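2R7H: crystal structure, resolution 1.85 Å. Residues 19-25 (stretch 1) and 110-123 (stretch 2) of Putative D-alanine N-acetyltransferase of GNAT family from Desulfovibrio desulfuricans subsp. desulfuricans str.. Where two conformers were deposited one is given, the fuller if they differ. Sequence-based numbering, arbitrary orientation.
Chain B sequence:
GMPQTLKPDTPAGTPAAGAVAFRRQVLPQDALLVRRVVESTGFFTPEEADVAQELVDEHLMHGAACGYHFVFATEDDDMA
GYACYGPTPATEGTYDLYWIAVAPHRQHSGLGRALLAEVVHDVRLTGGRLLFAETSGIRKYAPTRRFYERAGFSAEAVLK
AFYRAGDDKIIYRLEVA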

# COMPACT_ATOMS: atom_id res chain seq x y z
N ALA B 19 20.39 30.10 -0.24
CA ALA B 19 20.00 29.53 -1.55
C ALA B 19 19.81 28.01 -1.42
O ALA B 19 20.77 27.27 -1.16
CB ALA B 19 21.05 29.85 -2.60
N VAL B 20 18.56 27.55 -1.57
CA VAL B 20 18.24 26.13 -1.51
C VAL B 20 18.29 25.56 -2.92
O VAL B 20 17.74 26.18 -3.84
CB VAL B 20 16.83 25.88 -0.97
CG1 VAL B 20 16.50 24.39 -1.03
CG2 VAL B 20 16.71 26.39 0.44
N ALA B 21 18.97 24.42 -3.10
CA ALA B 21 19.03 23.74 -4.42
C ALA B 21 18.24 22.42 -4.31
O ALA B 21 18.37 21.71 -3.32
CB ALA B 21 20.46 23.45 -4.82
N PHE B 22 17.44 22.11 -5.33
CA PHE B 22 16.65 20.87 -5.38
C PHE B 22 17.38 19.87 -6.27
O PHE B 22 17.77 20.22 -7.38
CB PHE B 22 15.22 21.12 -5.83
CG PHE B 22 14.47 21.97 -4.88
CD1 PHE B 22 14.06 21.45 -3.66
CD2 PHE B 22 14.19 23.29 -5.17
CE1 PHE B 22 13.38 22.23 -2.76
CE2 PHE B 22 13.50 24.08 -4.25
CZ PHE B 22 13.10 23.54 -3.05
N ARG B 23 17.60 18.66 -5.77
CA ARG B 23 18.33 17.61 -6.50
C ARG B 23 17.49 16.33 -6.50
O ARG B 23 16.93 15.98 -5.48
CB ARG B 23 19.67 17.37 -5.82
CG ARG B 23 20.49 16.19 -6.35
CD ARG B 23 21.93 16.18 -5.87
NE ARG B 23 22.08 16.35 -4.42
CZ ARG B 23 21.91 15.40 -3.50
NH1 ARG B 23 21.53 14.18 -3.83
NH2 ARG B 23 22.08 15.68 -2.21
N ARG B 24 17.41 15.67 -7.65
CA ARG B 24 16.69 14.41 -7.80
C ARG B 24 17.60 13.20 -7.83
O ARG B 24 17.13 12.10 -7.59
CB ARG B 24 15.84 14.36 -9.06
CG ARG B 24 14.49 15.01 -9.04
CD ARG B 24 14.58 16.45 -8.96
NE ARG B 24 13.26 17.05 -9.10
CZ ARG B 24 13.04 18.35 -8.94
NH1 ARG B 24 14.04 19.22 -8.71
NH2 ARG B 24 11.82 18.80 -9.06
N GLN B 25 18.88 13.38 -8.19
CA GLN B 25 19.83 12.26 -8.28
C GLN B 25 20.19 11.76 -6.90
O GLN B 25 20.52 12.57 -6.07
CB GLN B 25 21.11 12.70 -9.01
CG GLN B 25 22.08 11.54 -9.35
CD GLN B 25 23.36 11.99 -10.05
OE1 GLN B 25 23.91 13.07 -9.77
NE2 GLN B 25 23.88 11.13 -10.93
N GLY B 110 9.16 27.63 4.83
CA GLY B 110 8.40 27.43 3.59
C GLY B 110 9.02 26.33 2.71
O GLY B 110 8.55 26.10 1.59
N LEU B 111 10.04 25.62 3.22
CA LEU B 111 10.73 24.57 2.48
C LEU B 111 9.82 23.35 2.24
O LEU B 111 9.93 22.69 1.21
CB LEU B 111 11.98 24.15 3.23
CG LEU B 111 12.89 23.09 2.58
CD1 LEU B 111 13.47 23.53 1.23
CD2 LEU B 111 14.00 22.71 3.55
N GLY B 112 8.95 23.05 3.20
CA GLY B 112 8.02 21.94 3.07
C GLY B 112 7.16 22.16 1.85
O GLY B 112 7.03 21.23 1.03
N ARG B 113 6.55 23.34 1.74
CA ARG B 113 5.70 23.71 0.57
C ARG B 113 6.49 23.71 -0.74
O ARG B 113 5.94 23.32 -1.76
CB ARG B 113 4.75 24.94 0.79
CG ARG B 113 5.23 26.12 1.70
CD ARG B 113 4.20 27.25 1.91
NE ARG B 113 4.27 28.36 0.96
CZ ARG B 113 4.87 29.52 1.23
N ALA B 114 7.76 24.12 -0.69
CA ALA B 114 8.67 24.13 -1.84
C ALA B 114 8.97 22.70 -2.31
O ALA B 114 8.99 22.42 -3.50
CB ALA B 114 9.98 24.83 -1.49
N LEU B 115 9.24 21.81 -1.36
CA LEU B 115 9.47 20.40 -1.68
C LEU B 115 8.23 19.76 -2.29
O LEU B 115 8.36 19.04 -3.28
CB LEU B 115 9.97 19.62 -0.45
CG LEU B 115 11.43 19.81 -0.11
CD1 LEU B 115 11.71 19.39 1.38
CD2 LEU B 115 12.31 19.06 -1.09
N LEU B 116 7.06 20.00 -1.73
CA LEU B 116 5.82 19.46 -2.30
C LEU B 116 5.62 20.01 -3.75
O LEU B 116 5.17 19.28 -4.63
CB LEU B 116 4.61 19.83 -1.46
CG LEU B 116 3.23 19.44 -1.98
CD1 LEU B 116 2.98 17.92 -2.11
CD2 LEU B 116 2.18 20.07 -1.10
N ALA B 117 5.86 21.31 -3.96
CA ALA B 117 5.73 21.90 -5.30
C ALA B 117 6.64 21.16 -6.32
O ALA B 117 6.26 20.91 -7.47
CB ALA B 117 6.01 23.41 -5.27
N GLU B 118 7.82 20.78 -5.89
CA GLU B 118 8.71 20.05 -6.79
C GLU B 118 8.20 18.62 -7.10
O GLU B 118 8.32 18.14 -8.24
CB GLU B 118 10.13 20.01 -6.22
CG GLU B 118 10.79 21.38 -6.05
CD GLU B 118 10.74 22.27 -7.29
OE1 GLU B 118 11.04 21.80 -8.39
OE2 GLU B 118 10.40 23.47 -7.14
N VAL B 119 7.68 17.93 -6.08
CA VAL B 119 7.12 16.60 -6.29
C VAL B 119 5.97 16.69 -7.28
O VAL B 119 5.87 15.85 -8.16
CB VAL B 119 6.62 15.98 -4.96
CG1 VAL B 119 5.74 14.79 -5.23
CG2 VAL B 119 7.87 15.67 -4.02
N VAL B 120 5.10 17.68 -7.10
CA VAL B 120 3.94 17.89 -7.99
C VAL B 120 4.38 18.17 -9.43
O VAL B 120 3.78 17.66 -10.34
CB VAL B 120 3.02 18.99 -7.46
CG1 VAL B 120 2.00 19.41 -8.49
CG2 VAL B 120 2.37 18.52 -6.18
N HIS B 121 5.44 18.95 -9.59
CA HIS B 121 6.02 19.24 -10.90
C HIS B 121 6.44 17.94 -11.56
O HIS B 121 6.12 17.67 -12.72
CB HIS B 121 7.23 20.15 -10.72
CG HIS B 121 8.13 20.22 -11.91
ND1 HIS B 121 9.15 19.31 -12.12
CD2 HIS B 121 8.20 21.11 -12.93
CE1 HIS B 121 9.80 19.63 -13.24
NE2 HIS B 121 9.24 20.72 -13.74
N ASP B 122 7.17 17.13 -10.81
CA ASP B 122 7.67 15.85 -11.33
C ASP B 122 6.60 14.85 -11.70
O ASP B 122 6.75 14.15 -12.68
CB ASP B 122 8.64 15.20 -10.36
CG ASP B 122 9.88 15.99 -10.15
OD1 ASP B 122 10.10 17.03 -10.83
OD2 ASP B 122 10.68 15.54 -9.31
N VAL B 123 5.56 14.76 -10.86
CA VAL B 123 4.43 13.88 -11.07
C VAL B 123 3.65 14.38 -12.30
O VAL B 123 3.21 13.57 -13.11
CB VAL B 123 3.54 13.80 -9.80
CG1 VAL B 123 2.19 13.20 -10.11
CG2 VAL B 123 4.26 13.02 -8.70

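The first stretch contains a short strand, A21 to R23, and leaves it as loop at R24; it lies beside the helix that begins at L111 and continues beyond V123. The N-to-C directions of strand and helix differ by 41°, and the axes approach to 10.5 Å, a gap bridged entirely by side chains. Alternation along the chain selects the contacting residues: V20, F22 and R24 point toward the helix, whereas A21 and R23 do not reach it. Their partners follow the helical repeat, with L111, A114, L115, E118, H121 and D122 recurring mostly at intervals of three or four residues.

F22 is the main bump. With chi1 in the m well, its ring projects into a hollow on the helix, and the ring tip rests on the methyl of A114, F22 CZ lying 3.7 Å from A114 CB. L115 closes in at the ring edge, near its plane, with L115 CD2 3.7 Å from F22 CE1. The CB of L115 leaves the helix sideways, but the end of the side chain comes nearer and so helps shape the pocket. L111 behaves likewise, L111 CD1 lying 4.2 Å from F22 CE1. L111 CD1 also lies 3.9 Å from V20 CG1, so it rests against both V20 and F22 near the start of the helix. These contacts are apolar and depend on close fit.

E118 joins this hydrophobic patch to the polar end of the contact. E118 CG sits over one face of the F22 ring, 3.9 Å from the centroid of its six ring carbons and only 10° off the normal, a CH-pi arrangement in which the aliphatic part of the acid packs on the aromatic surface. Beyond it, the carboxylate receives a hydrogen bond from R24, with R24 NH2 3.2 Å from E118 OE1 in a nearly straight salt bridge.

R24 also reaches D122, one helical turn further on. R24 NE donates to D122 OD2 at 3.0 Å, and R24 NH2 donates to D122 OD1 at 3.0 Å, so guanidinium and carboxylate meet through paired hydrogen bonds. D122 OD2 and E118 OE1 approach the edge of the guanidinium, near its plane, where its N-H groups point; opposite charge reinforces this directional fit. D122 is further held from within the helix, since H121 ND1 donates to D122 OD1 at 2.8 Å. Together the two stretches bury 354 Å², with F22 and R24 supplying the largest covered areas: one fits by shape, the other by charge and direction.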